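Local coordinates for PcyX_EBK42635 (Marine metagenome, PDB 5OWG), which probably reduces biliverdin IXα to phycoerythrobilin in a ferredoxin-dependent, four-electron reaction, as a phage-type bilin reductase, at residues I15-E20 / G72-H77; P89-D94 / S171-Y176; V24-L29 / R50-R55; R58-D63 / L78-M83. All coordinates share one frame; numbering follows the deposited sequence.

Interaction 1: I15-E20 / G72-H77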
loop_
_atom_site.group_PDB
_atom_site.type_symbol
_atom_site.label_atom_id
_atom_site.label_comp_id
_atom_site.label_asym_id
_atom_site.label_seq_id
_atom_site.Cartn_x
_atom_site.Cartn_y
_atom_site.Cartn_z
ATOM N N ILE A 15 5.393 10.903 9.986
ATOM C CA ILE A 15 6.731 10.344 9.821
ATOM C C ILE A 15 6.951 9.209 10.809
ATOM O O ILE A 15 7.594 8.201 10.488
ATOM C CB ILE A 15 7.794 11.447 9.981
ATOM C CG1 ILE A 15 7.408 12.698 9.185
ATOM C CG2 ILE A 15 9.156 10.936 9.535
ATOM C CD1 ILE A 15 7.064 12.437 7.734
ATOM N N LYS A 16 6.427 9.351 12.027
ATOM C CA LYS A 16 6.496 8.263 12.995
ATOM C C LYS A 16 5.776 7.028 12.469
ATOM O O LYS A 16 6.348 5.934 12.420
ATOM C CB LYS A 16 5.899 8.710 14.329
ATOM C CG LYS A 16 5.848 7.618 15.378
ATOM C CD LYS A 16 6.100 8.180 16.764
ATOM C CE LYS A 16 5.961 7.114 17.830
ATOM N NZ LYS A 16 6.840 5.936 17.578
ATOM N N TRP A 17 4.515 7.191 12.058
ATOM C CA TRP A 17 3.776 6.075 11.479
ATOM C C TRP A 17 4.536 5.438 10.324
ATOM O O TRP A 17 4.392 4.237 10.072
ATOM C CB TRP A 17 2.398 6.546 11.006
ATOM C CG TRP A 17 1.767 5.610 10.019
ATOM C CD1 TRP A 17 0.882 4.606 10.287
ATOM C CD2 TRP A 17 1.985 5.586 8.603
ATOM N NE1 TRP A 17 0.536 3.959 9.124
ATOM C CE2 TRP A 17 1.200 4.541 8.078
ATOM C CE3 TRP A 17 2.772 6.344 7.731
ATOM C CZ2 TRP A 17 1.179 4.237 6.719
ATOM C CZ3 TRP A 17 2.746 6.043 6.382
ATOM C CH2 TRP A 17 1.954 4.999 5.888
ATOM N N LYS A 18 5.347 6.222 9.610
ATOM C CA LYS A 18 6.092 5.684 8.479
ATOM C C LYS A 18 7.257 4.820 8.943
ATOM O O LYS A 18 7.481 3.732 8.400
ATOM C CB LYS A 18 6.596 6.825 7.593
ATOM C CG LYS A 18 7.294 6.363 6.319
ATOM C CD LYS A 18 7.795 7.532 5.481
ATOM C CE LYS A 18 8.850 8.356 6.208
ATOM N NZ LYS A 18 9.984 7.521 6.695
ATOM N N ASP A 19 8.005 5.283 9.947
ATOM C CA ASP A 19 9.117 4.492 10.461
ATOM C C ASP A 19 8.618 3.239 11.169
ATOM O O ASP A 19 9.211 2.163 11.027
ATOM C CB ASP A 19 9.975 5.340 11.398
ATOM C CG ASP A 19 10.710 6.450 10.671
ATOM O OD1 ASP A 19 10.521 6.584 9.444
ATOM O OD2 ASP A 19 11.477 7.185 11.325
ATOM N N GLU A 20 7.531 3.354 11.936
ATOM C CA GLU A 20 6.939 2.166 12.543
ATOM C C GLU A 20 6.458 1.198 11.470
ATOM O O GLU A 20 6.571 -0.024 11.628
ATOM C CB GLU A 20 5.781 2.558 13.464
ATOM C CG GLU A 20 6.128 3.565 14.554
ATOM C CD GLU A 20 7.242 3.094 15.466
ATOM O OE1 GLU A 20 8.393 2.978 14.996
ATOM O OE2 GLU A 20 6.968 2.839 16.658
ATOM N N GLY A 72 3.385 22.497 -0.261
ATOM C CA GLY A 72 4.004 21.778 0.838
ATOM C C GLY A 72 3.126 20.668 1.379
ATOM O O GLY A 72 2.389 20.869 2.344
ATOM N N LEU A 73 3.213 19.491 0.768
ATOM C CA LEU A 73 2.362 18.364 1.121
ATOM C C LEU A 73 3.210 17.150 1.497
ATOM O O LEU A 73 4.443 17.172 1.451
ATOM C CB LEU A 73 1.404 18.024 -0.026
ATOM C CG LEU A 73 0.301 19.043 -0.334
ATOM C CD1 LEU A 73 -0.589 18.527 -1.453
ATOM C CD2 LEU A 73 -0.538 19.367 0.898
ATOM N N TRP A 74 2.511 16.082 1.872
ATOM C CA TRP A 74 3.124 14.848 2.355
ATOM C C TRP A 74 2.054 13.776 2.289
ATOM O O TRP A 74 1.004 13.915 2.924
ATOM C CB TRP A 74 3.643 14.994 3.787
ATOM C CG TRP A 74 4.500 13.841 4.237
ATOM C CD1 TRP A 74 5.860 13.827 4.331
ATOM C CD2 TRP A 74 4.056 12.539 4.649
ATOM N NE1 TRP A 74 6.292 12.602 4.775
ATOM C CE2 TRP A 74 5.205 11.792 4.978
ATOM C CE3 TRP A 74 2.800 11.932 4.772
ATOM C CZ2 TRP A 74 5.138 10.473 5.422
ATOM C CZ3 TRP A 74 2.737 10.620 5.211
ATOM C CH2 TRP A 74 3.898 9.906 5.532
ATOM N N MET A 75 2.310 12.717 1.528
ATOM C CA MET A 75 1.335 11.655 1.363
ATOM C C MET A 75 2.045 10.316 1.473
ATOM O O MET A 75 3.269 10.224 1.361
ATOM C CB MET A 75 0.598 11.776 0.019
ATOM C CG MET A 75 1.261 11.071 -1.161
ATOM S SD MET A 75 1.006 9.282 -1.246
ATOM C CE MET A 75 -0.778 9.164 -1.323
ATOM N N ALA A 76 1.253 9.273 1.698
ATOM C CA ALA A 76 1.787 7.925 1.767
ATOM C C ALA A 76 0.724 6.950 1.292
ATOM O O ALA A 76 -0.476 7.167 1.482
ATOM C CB ALA A 76 2.246 7.567 3.185
ATOM N N HIS A 77 1.184 5.873 0.662
ATOM C CA HIS A 77 0.317 4.813 0.174
ATOM C C HIS A 77 0.946 3.480 0.542
ATOM O O HIS A 77 2.153 3.289 0.369
ATOM C CB HIS A 77 0.115 4.920 -1.343
ATOM C CG HIS A 77 -0.454 3.687 -1.972
ATOM N ND1 HIS A 77 -1.810 3.473 -2.094
ATOM C CD2 HIS A 77 0.149 2.606 -2.523
ATOM C CE1 HIS A 77 -2.018 2.312 -2.689
ATOM N NE2 HIS A 77 -0.847 1.766 -2.959
#
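Ile15 overlaps the Trp74 indole obliquely with its CD1 methyl, 3.6 Å from Trp74 CZ2; the modelled approach of this methyl to Trp74 NE1 is doubtfully short. Trp74 CB points toward the helix, and CG is anti to the backbone N (chi1 -169°). At the benzo edge of the same indole, near its plane, Trp17 CZ3 comes to 4.1 Å from Trp74 CH2, and Lys18 CD to 4.0 Å from Trp74 CZ2. The Lys18 chain then bends at chi3 and chi4, and its NZ forms a 3.0 Å salt bridge with Asp19 OD1. Trp17 CZ3 also meets Ala76 CB at 3.6 Å. No hydrogen bond joins the two segments, so the join rests on apolar contact; the axes of helix segment 15-20 and strand segment 73-77 pass 10.5 Å apart. Helix 14-28 thus lies on the antiparallel sheet, where Trp74 also touches Val64 and Ile95 on the flanking strands, while Trp17 reaches Cys166, Ala169 and Val170 of helix 161-179.

Interaction 2: P89-D94 / S171-Y176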
loop_
_atom_site.group_PDB
_atom_site.type_symbol
_atom_site.label_atom_id
_atom_site.label_comp_id
_atom_site.label_asym_id
_atom_site.label_seq_id
_atom_site.Cartn_x
_atom_site.Cartn_y
_atom_site.Cartn_z
ATOM N N PRO A 89 -8.247 -10.695 2.072
ATOM C CA PRO A 89 -8.475 -9.319 1.616
ATOM C C PRO A 89 -7.186 -8.613 1.223
ATOM O O PRO A 89 -6.133 -9.245 1.090
ATOM C CB PRO A 89 -9.135 -8.657 2.833
ATOM C CG PRO A 89 -8.632 -9.430 3.998
ATOM C CD PRO A 89 -8.461 -10.844 3.522
ATOM N N ILE A 90 -7.266 -7.299 1.035
ATOM C CA ILE A 90 -6.126 -6.475 0.659
ATOM C C ILE A 90 -6.004 -5.361 1.688
ATOM O O ILE A 90 -6.885 -4.496 1.785
ATOM C CB ILE A 90 -6.278 -5.900 -0.758
ATOM C CG1 ILE A 90 -6.271 -7.023 -1.798
ATOM C CG2 ILE A 90 -5.166 -4.895 -1.065
ATOM C CD1 ILE A 90 -6.896 -6.624 -3.121
ATOM N N TYR A 91 -4.923 -5.381 2.464
ATOM C CA TYR A 91 -4.589 -4.238 3.302
ATOM C C TYR A 91 -4.344 -3.025 2.420
ATOM O O TYR A 91 -3.568 -3.086 1.462
ATOM C CB TYR A 91 -3.349 -4.536 4.146
ATOM C CG TYR A 91 -2.904 -3.404 5.052
ATOM C CD1 TYR A 91 -2.156 -2.340 4.559
ATOM C CD2 TYR A 91 -3.212 -3.413 6.406
ATOM C CE1 TYR A 91 -1.742 -1.310 5.387
ATOM C CE2 TYR A 91 -2.802 -2.390 7.241
ATOM C CZ TYR A 91 -2.067 -1.342 6.727
ATOM O OH TYR A 91 -1.656 -0.322 7.555
ATOM N N GLY A 92 -5.014 -1.925 2.737
ATOM C CA GLY A 92 -4.820 -0.691 2.010
ATOM C C GLY A 92 -4.885 0.487 2.953
ATOM O O GLY A 92 -5.848 0.621 3.709
ATOM N N PHE A 93 -3.856 1.328 2.942
ATOM C CA PHE A 93 -3.813 2.523 3.774
ATOM C C PHE A 93 -3.336 3.679 2.913
ATOM O O PHE A 93 -2.260 3.604 2.310
ATOM C CB PHE A 93 -2.891 2.337 4.981
ATOM C CG PHE A 93 -2.853 3.525 5.904
ATOM C CD1 PHE A 93 -3.832 3.708 6.868
ATOM C CD2 PHE A 93 -1.840 4.462 5.805
ATOM C CE1 PHE A 93 -3.798 4.799 7.715
ATOM C CE2 PHE A 93 -1.800 5.555 6.652
ATOM C CZ PHE A 93 -2.781 5.723 7.608
ATOM N N ASP A 94 -4.138 4.738 2.850
ATOM C CA ASP A 94 -3.821 5.917 2.054
ATOM C C ASP A 94 -4.113 7.149 2.892
ATOM O O ASP A 94 -5.241 7.330 3.365
ATOM C CB ASP A 94 -4.624 5.941 0.751
ATOM C CG ASP A 94 -4.240 4.814 -0.190
ATOM O OD1 ASP A 94 -3.040 4.694 -0.510
ATOM O OD2 ASP A 94 -5.136 4.048 -0.600
ATOM N N SER A 171 -0.943 -1.134 13.984
ATOM C CA SER A 171 -1.314 -2.368 14.667
ATOM C C SER A 171 -2.153 -3.275 13.778
ATOM O O SER A 171 -2.093 -4.502 13.918
ATOM C CB SER A 171 -2.070 -2.050 15.958
ATOM O OG SER A 171 -1.300 -1.217 16.809
ATOM N N ASN A 172 -2.935 -2.695 12.863
ATOM C CA ASN A 172 -3.687 -3.504 11.910
ATOM C C ASN A 172 -2.761 -4.149 10.887
ATOM O O ASN A 172 -3.090 -5.204 10.330
ATOM C CB ASN A 172 -4.744 -2.644 11.214
ATOM C CG ASN A 172 -5.812 -2.140 12.170
ATOM O OD1 ASN A 172 -5.629 -2.158 13.387
ATOM N ND2 ASN A 172 -6.931 -1.684 11.620
ATOM N N LEU A 173 -1.605 -3.535 10.631
ATOM C CA LEU A 173 -0.614 -4.132 9.742
ATOM C C LEU A 173 0.037 -5.346 10.392
ATOM O O LEU A 173 0.014 -6.453 9.841
ATOM C CB LEU A 173 0.441 -3.087 9.370
ATOM C CG LEU A 173 1.621 -3.566 8.521
ATOM C CD1 LEU A 173 1.153 -4.067 7.163
ATOM C CD2 LEU A 173 2.632 -2.445 8.364
ATOM N N ASN A 174 0.635 -5.150 11.571
ATOM C CA ASN A 174 1.262 -6.254 12.291
ATOM C C ASN A 174 0.316 -7.442 12.407
ATOM O O ASN A 174 0.744 -8.599 12.324
ATOM C CB ASN A 174 1.702 -5.786 13.681
ATOM C CG ASN A 174 3.127 -6.186 14.014
ATOM O OD1 ASN A 174 3.680 -7.118 13.429
ATOM N ND2 ASN A 174 3.727 -5.481 14.967
ATOM N N ASN A 175 -0.978 -7.176 12.597
ATOM C CA ASN A 175 -1.958 -8.250 12.694
ATOM C C ASN A 175 -2.339 -8.810 11.328
ATOM O O ASN A 175 -2.688 -9.992 11.229
ATOM C CB ASN A 175 -3.206 -7.756 13.426
ATOM C CG ASN A 175 -3.077 -7.869 14.929
ATOM O OD1 ASN A 175 -3.370 -8.914 15.505
ATOM N ND2 ASN A 175 -2.631 -6.795 15.573
ATOM N N TYR A 176 -2.291 -7.991 10.274
ATOM C CA TYR A 176 -2.571 -8.498 8.934
ATOM C C TYR A 176 -1.494 -9.481 8.491
ATOM O O TYR A 176 -1.797 -10.551 7.948
ATOM C CB TYR A 176 -2.673 -7.341 7.938
ATOM C CG TYR A 176 -2.828 -7.790 6.498
ATOM C CD1 TYR A 176 -4.086 -8.022 5.953
ATOM C CD2 TYR A 176 -1.718 -7.982 5.683
ATOM C CE1 TYR A 176 -4.233 -8.431 4.639
ATOM C CE2 TYR A 176 -1.854 -8.394 4.367
ATOM C CZ TYR A 176 -3.115 -8.616 3.853
ATOM O OH TYR A 176 -3.263 -9.024 2.547
#
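The Tyr91 ring has Leu173 CD1 over the centre of one face, 4.2 Å from the ring centroid, and the Tyr176 ring has Tyr91 CB over the centre of one of its own faces, 3.8 Å from that centroid. Both are CH-pi contacts, with the carbon close to the ring normal. At the edge of the Tyr176 ring, near its plane, sits Pro89 O. The two tyrosine rings themselves meet obliquely, centroids 5.9 Å apart and planes at 55°, because Tyr176 packs on the CB of Tyr91 rather than on its ring. Tyr91 CB points toward the helix and CG is anti to the backbone N (chi1 180°); Tyr91 CE2 lies 3.8 Å from Leu173 CA. One hydrogen bond crosses the contact: Tyr176 OH donates to Pro89 O at 3.2 Å, from above the carbonyl plane (39° out of it). The phenol of Tyr91 instead uses its OH on Ala169 O, one turn earlier in the helix. Within the helix, Asn175 N and Asn175 ND2 both reach Ser171 O, from opposite faces of that carbonyl, with ND2 at 2.9 Å. Helix 161-179 lies nearly antiparallel across strand 90-96, between strand 73-82, whose Leu80 meets Tyr176, and strand 104-110, whose His107 and Phe109 form edge-to-face pairs with Tyr91 and Tyr176.

Interaction 3: V24-L29 / R50-R55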
loop_
_atom_site.group_PDB
_atom_site.type_symbol
_atom_site.label_atom_id
_atom_site.label_comp_id
_atom_site.label_asym_id
_atom_site.label_seq_id
_atom_site.Cartn_x
_atom_site.Cartn_y
_atom_site.Cartn_z
ATOM N N VAL A 24 7.950 -2.784 10.822
ATOM C CA VAL A 24 7.130 -3.990 10.746
ATOM C C VAL A 24 7.450 -4.766 9.475
ATOM O O VAL A 24 7.648 -5.986 9.505
ATOM C CB VAL A 24 5.635 -3.626 10.826
ATOM C CG1 VAL A 24 4.759 -4.853 10.596
ATOM C CG2 VAL A 24 5.317 -2.999 12.176
ATOM N N LEU A 25 7.511 -4.070 8.338
ATOM C CA LEU A 25 7.757 -4.753 7.071
ATOM C C LEU A 25 9.135 -5.403 7.053
ATOM O O LEU A 25 9.304 -6.498 6.504
ATOM C CB LEU A 25 7.604 -3.773 5.905
ATOM C CG LEU A 25 6.200 -3.197 5.689
ATOM C CD1 LEU A 25 6.235 -2.061 4.683
ATOM C CD2 LEU A 25 5.234 -4.274 5.225
ATOM N N ASN A 26 10.133 -4.749 7.650
ATOM C CA ASN A 26 11.470 -5.334 7.704
ATOM C C ASN A 26 11.518 -6.559 8.610
ATOM O O ASN A 26 12.351 -7.449 8.399
ATOM C CB ASN A 26 12.485 -4.294 8.181
ATOM C CG ASN A 26 12.775 -3.238 7.130
ATOM O OD1 ASN A 26 12.672 -3.492 5.931
ATOM N ND2 ASN A 26 13.149 -2.047 7.578
ATOM N N ASN A 27 10.643 -6.628 9.614
ATOM C CA ASN A 27 10.671 -7.720 10.579
ATOM C C ASN A 27 9.924 -8.963 10.112
ATOM O O ASN A 27 10.097 -10.027 10.718
ATOM C CB ASN A 27 10.078 -7.261 11.915
ATOM C CG ASN A 27 11.102 -6.598 12.814
ATOM O OD1 ASN A 27 12.113 -6.072 12.348
ATOM N ND2 ASN A 27 10.846 -6.628 14.117
ATOM N N ASN A 28 9.103 -8.862 9.071
ATOM C CA ASN A 28 8.289 -9.981 8.607
ATOM C C ASN A 28 8.527 -10.331 7.149
ATOM O O ASN A 28 8.535 -11.514 6.796
ATOM C CB ASN A 28 6.799 -9.666 8.809
ATOM C CG ASN A 28 6.403 -9.628 10.271
ATOM O OD1 ASN A 28 5.804 -10.570 10.787
ATOM N ND2 ASN A 28 6.737 -8.533 10.946
ATOM N N LEU A 29 8.720 -9.336 6.293
ATOM C CA LEU A 29 8.907 -9.536 4.865
ATOM C C LEU A 29 10.362 -9.271 4.495
ATOM O O LEU A 29 11.198 -8.945 5.342
ATOM C CB LEU A 29 7.966 -8.624 4.073
ATOM C CG LEU A 29 6.489 -8.693 4.462
ATOM C CD1 LEU A 29 5.715 -7.555 3.832
ATOM C CD2 LEU A 29 5.910 -10.023 4.049
ATOM N N ARG A 50 9.062 1.578 -2.212
ATOM C CA ARG A 50 9.739 0.397 -1.702
ATOM C C ARG A 50 8.755 -0.760 -1.659
ATOM O O ARG A 50 7.581 -0.569 -1.328
ATOM C CB ARG A 50 10.308 0.663 -0.307
ATOM C CG ARG A 50 11.355 1.762 -0.285
ATOM C CD ARG A 50 11.772 2.101 1.132
ATOM N NE ARG A 50 12.530 1.019 1.750
ATOM C CZ ARG A 50 12.874 0.984 3.033
ATOM N NH1 ARG A 50 12.520 1.969 3.847
ATOM N NH2 ARG A 50 13.566 -0.042 3.506
ATOM N N THR A 51 9.233 -1.959 -1.988
ATOM C CA THR A 51 8.373 -3.130 -2.048
ATOM C C THR A 51 8.992 -4.287 -1.279
ATOM O O THR A 51 10.206 -4.502 -1.333
ATOM C CB THR A 51 8.109 -3.553 -3.499
ATOM O OG1 THR A 51 9.356 -3.737 -4.183
ATOM C CG2 THR A 51 7.279 -2.496 -4.219
ATOM N N TRP A 52 8.145 -5.023 -0.557
ATOM C CA TRP A 52 8.539 -6.233 0.146
ATOM C C TRP A 52 7.635 -7.379 -0.288
ATOM O O TRP A 52 6.573 -7.170 -0.881
ATOM C CB TRP A 52 8.439 -6.088 1.677
ATOM C CG TRP A 52 9.280 -5.012 2.304
ATOM C CD1 TRP A 52 10.390 -5.187 3.082
ATOM C CD2 TRP A 52 9.060 -3.598 2.236
ATOM N NE1 TRP A 52 10.877 -3.971 3.496
ATOM C CE2 TRP A 52 10.080 -2.979 2.988
ATOM C CE3 TRP A 52 8.103 -2.795 1.609
ATOM C CZ2 TRP A 52 10.169 -1.596 3.127
ATOM C CZ3 TRP A 52 8.195 -1.421 1.748
ATOM C CH2 TRP A 52 9.221 -0.836 2.501
ATOM N N ASN A 53 8.064 -8.599 0.020
ATOM C CA ASN A 53 7.199 -9.759 -0.135
ATOM C C ASN A 53 7.741 -10.897 0.716
ATOM O O ASN A 53 8.895 -10.879 1.154
ATOM C CB ASN A 53 7.088 -10.192 -1.602
ATOM C CG ASN A 53 8.426 -10.586 -2.203
ATOM O OD1 ASN A 53 9.340 -11.016 -1.500
ATOM N ND2 ASN A 53 8.543 -10.444 -3.516
ATOM N N ASN A 54 6.883 -11.886 0.952
ATOM C CA ASN A 54 7.310 -13.143 1.545
ATOM C C ASN A 54 6.449 -14.255 0.959
ATOM O O ASN A 54 5.644 -14.030 0.050
ATOM C CB ASN A 54 7.247 -13.092 3.082
ATOM C CG ASN A 54 5.828 -13.148 3.631
ATOM O OD1 ASN A 54 4.856 -13.305 2.893
ATOM N ND2 ASN A 54 5.708 -13.024 4.951
ATOM N N ARG A 55 6.636 -15.468 1.484
ATOM C CA ARG A 55 5.901 -16.625 0.982
ATOM C C ARG A 55 4.408 -16.347 0.896
ATOM O O ARG A 55 3.742 -16.777 -0.054
ATOM C CB ARG A 55 6.172 -17.833 1.883
ATOM C CG ARG A 55 5.173 -18.981 1.734
ATOM C CD ARG A 55 5.597 -20.202 2.544
ATOM N NE ARG A 55 4.577 -21.248 2.541
ATOM C CZ ARG A 55 4.606 -22.331 3.315
ATOM N NH1 ARG A 55 5.605 -22.517 4.169
ATOM N NH2 ARG A 55 3.633 -23.228 3.241
#
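Helix 24-28 carries Leu25 over Trp52 with its axis 8.9 Å from that of strand 50-53 and at 35° to it, and the chains close to 5.2 Å between Leu29 CA and Asn54 CA. The indole of Trp52 is the main platform; its CG is anti to the carbonyl carbon, beside the backbone N. Leu25 covers one of its faces, with CB over the middle of the bicycle and CD1 above the six-membered ring, 3.7 Å from that ring's centroid. At the edge of the indole, Trp52 NE1 donates to Asn26 OD1 over 3.1 Å, with an N-H...O angle of 154°; the amide and ring planes stand 56° apart, so this is not a coplanar pairing. The helix lies on the face of an antiparallel sheet, part of the alpha/beta/alpha sandwich of bilin reductases, and strand 47-53 leads into strand 57-67 as a hairpin. Arg50 lays one guanidinium face near Trp52 CZ2, which lies 3.6 Å above that plane, while its NE forms a salt bridge with Glu31. Farther along, Leu29 CB packs 3.5 Å from Trp52 CB, and Leu29 CD2 is modelled doubtfully close to Asn54 ND2. The Asn54 OD1 accepts from Tyr56 N, which makes an Asx turn, and also from Ile57 N. Asn28 ND2 bonds back to Val24 O at 3.1 Å.

Interaction 4: R58-D63 / L78-M83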
loop_
_atom_site.group_PDB
_atom_site.type_symbol
_atom_site.label_atom_id
_atom_site.label_comp_id
_atom_site.label_asym_id
_atom_site.label_seq_id
_atom_site.Cartn_x
_atom_site.Cartn_y
_atom_site.Cartn_z
ATOM N N ARG A 58 2.590 -11.705 -1.811
ATOM C CA ARG A 58 3.355 -11.537 -3.042
ATOM C C ARG A 58 3.864 -10.112 -3.206
ATOM O O ARG A 58 4.933 -9.906 -3.793
ATOM C CB ARG A 58 2.514 -11.936 -4.259
ATOM C CG ARG A 58 1.364 -10.996 -4.598
ATOM C CD ARG A 58 0.741 -11.373 -5.934
ATOM N NE ARG A 58 -0.393 -10.515 -6.272
ATOM C CZ ARG A 58 -0.304 -9.362 -6.929
ATOM N NH1 ARG A 58 0.873 -8.901 -7.335
ATOM N NH2 ARG A 58 -1.401 -8.663 -7.181
ATOM N N ARG A 59 3.132 -9.121 -2.703
ATOM C CA ARG A 59 3.539 -7.736 -2.904
ATOM C C ARG A 59 3.080 -6.862 -1.747
ATOM O O ARG A 59 1.904 -6.877 -1.370
ATOM C CB ARG A 59 2.989 -7.194 -4.226
ATOM C CG ARG A 59 3.497 -5.806 -4.569
ATOM C CD ARG A 59 3.110 -5.399 -5.981
ATOM N NE ARG A 59 3.760 -4.154 -6.391
ATOM C CZ ARG A 59 3.233 -2.939 -6.252
ATOM N NH1 ARG A 59 2.031 -2.780 -5.712
ATOM N NH2 ARG A 59 3.912 -1.876 -6.659
ATOM N N ALA A 60 4.025 -6.104 -1.194
ATOM C CA ALA A 60 3.760 -5.077 -0.192
ATOM C C ALA A 60 4.506 -3.827 -0.628
ATOM O O ALA A 60 5.733 -3.858 -0.762
ATOM C CB ALA A 60 4.215 -5.525 1.199
ATOM N N HIS A 61 3.779 -2.733 -0.844
ATOM C CA HIS A 61 4.307 -1.569 -1.547
ATOM C C HIS A 61 4.102 -0.325 -0.698
ATOM O O HIS A 61 2.967 -0.000 -0.337
ATOM C CB HIS A 61 3.622 -1.415 -2.909
ATOM C CG HIS A 61 4.038 -0.196 -3.671
ATOM N ND1 HIS A 61 3.243 0.379 -4.637
ATOM C CD2 HIS A 61 5.167 0.550 -3.619
ATOM C CE1 HIS A 61 3.860 1.431 -5.145
ATOM N NE2 HIS A 61 5.030 1.557 -4.545
ATOM N N LEU A 62 5.194 0.374 -0.395
ATOM C CA LEU A 62 5.153 1.624 0.356
ATOM C C LEU A 62 5.529 2.766 -0.577
ATOM O O LEU A 62 6.659 2.818 -1.076
ATOM C CB LEU A 62 6.097 1.582 1.558
ATOM C CG LEU A 62 6.147 2.864 2.399
ATOM C CD1 LEU A 62 4.833 3.079 3.138
ATOM C CD2 LEU A 62 7.318 2.833 3.369
ATOM N N ASP A 63 4.585 3.676 -0.801
ATOM C CA ASP A 63 4.778 4.834 -1.663
ATOM C C ASP A 63 4.647 6.092 -0.816
ATOM O O ASP A 63 3.569 6.371 -0.280
ATOM C CB ASP A 63 3.756 4.839 -2.800
ATOM C CG ASP A 63 3.689 6.169 -3.520
ATOM O OD1 ASP A 63 4.735 6.843 -3.626
ATOM O OD2 ASP A 63 2.587 6.546 -3.969
ATOM N N LEU A 78 0.130 2.569 1.066
ATOM C CA LEU A 78 0.611 1.270 1.519
ATOM C C LEU A 78 -0.429 0.221 1.163
ATOM O O LEU A 78 -1.589 0.332 1.573
ATOM C CB LEU A 78 0.888 1.277 3.027
ATOM C CG LEU A 78 1.435 -0.023 3.625
ATOM C CD1 LEU A 78 2.808 -0.364 3.064
ATOM C CD2 LEU A 78 1.495 0.077 5.138
ATOM N N CYS A 79 -0.012 -0.791 0.406
ATOM C CA CYS A 79 -0.913 -1.833 -0.059
ATOM C C CYS A 79 -0.212 -3.179 0.031
ATOM O O CYS A 79 0.991 -3.286 -0.220
ATOM C CB CYS A 79 -1.367 -1.590 -1.501
ATOM S SG CYS A 79 -2.675 -2.696 -2.032
ATOM N N LEU A 80 -0.979 -4.208 0.389
ATOM C CA LEU A 80 -0.468 -5.569 0.503
ATOM C C LEU A 80 -1.390 -6.519 -0.247
ATOM O O LEU A 80 -2.583 -6.602 0.063
ATOM C CB LEU A 80 -0.353 -6.002 1.969
ATOM C CG LEU A 80 0.980 -5.763 2.681
ATOM C CD1 LEU A 80 1.191 -4.289 2.992
ATOM C CD2 LEU A 80 1.065 -6.596 3.955
ATOM N N PHE A 81 -0.833 -7.240 -1.227
ATOM C CA PHE A 81 -1.551 -8.299 -1.927
ATOM C C PHE A 81 -1.094 -9.659 -1.416
ATOM O O PHE A 81 0.118 -9.916 -1.381
ATOM C CB PHE A 81 -1.306 -8.216 -3.431
ATOM C CG PHE A 81 -2.073 -7.124 -4.122
ATOM C CD1 PHE A 81 -3.400 -7.308 -4.476
ATOM C CD2 PHE A 81 -1.461 -5.924 -4.440
ATOM C CE1 PHE A 81 -4.105 -6.311 -5.121
ATOM C CE2 PHE A 81 -2.162 -4.922 -5.087
ATOM C CZ PHE A 81 -3.485 -5.116 -5.426
ATOM N N PRO A 82 -1.992 -10.559 -1.015
ATOM C CA PRO A 82 -1.557 -11.903 -0.614
ATOM C C PRO A 82 -1.144 -12.739 -1.819
ATOM O O PRO A 82 -1.314 -12.351 -2.976
ATOM C CB PRO A 82 -2.791 -12.488 0.077
ATOM C CG PRO A 82 -3.938 -11.740 -0.504
ATOM C CD PRO A 82 -3.430 -10.353 -0.765
ATOM N N MET A 83 -0.589 -13.915 -1.528
ATOM C CA MET A 83 -0.133 -14.817 -2.575
ATOM C C MET A 83 -1.331 -15.459 -3.280
ATOM O O MET A 83 -2.477 -15.383 -2.824
ATOM C CB MET A 83 0.804 -15.879 -1.988
ATOM C CG MET A 83 1.664 -16.633 -3.003
ATOM S SD MET A 83 2.652 -15.551 -4.056
ATOM C CE MET A 83 3.736 -14.805 -2.844
#
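Arg59 to Leu62 pair with Leu78 to Phe81 as an antiparallel beta hairpin, and a classic bulge marks one end, where Arg58 and Arg59 both face Phe81. Four backbone hydrogen bonds hold the ladder. Phe81 N to Arg59 O is 2.8 Å, with a weak 3.4 Å return from Arg59 N to Phe81 O; His61 N to Cys79 O is 2.9 Å and Cys79 N to His61 O 3.2 Å. Apolar packing occupies the other two pairs: Ala60 CB meets Leu80 CG at 3.6 Å, and Leu62 CD1 meets Leu78 CD1 at 4.0 Å. On the Arg59 and His61 face, Arg59 NE is salt-bridged to Glu34 and His61 NE2 hydrogen-bonded to Asn49 OD1. Gln196 joins Arg58 NE to Pro82 O. With Arg58 CG between the backbone N and the carbonyl carbon (chi1 70°) and the chain extended to NE, the Arg58 guanidinium stacks on the Phe81 ring, planes at 24° and centres 4.6 Å apart, Arg58 NH2 being 3.5 Å from Phe81 CG.

All four contacts meet one six-stranded antiparallel sheet. Interactions 1 and 3 share helix 14-28, and their centres lie about 18 Å apart; interaction 2 sets helix 161-179 on the same side of the sheet, with Leu173 and Asn174 touching Val24. Interaction 4 lies within the sheet, about 9 Å from the centre of interaction 3 and 10 Å from that of interaction 2, and joins strand 57-67 to strand 73-82. Along the chain, interaction 3 is nested inside the loop closed by interaction 1, interactions 1 and 4 alternate, and interaction 2 comes last. Helices 14-28 and 161-179 therefore cover one face; in related reductases the bilin lies over the other, beneath the C-terminal helices.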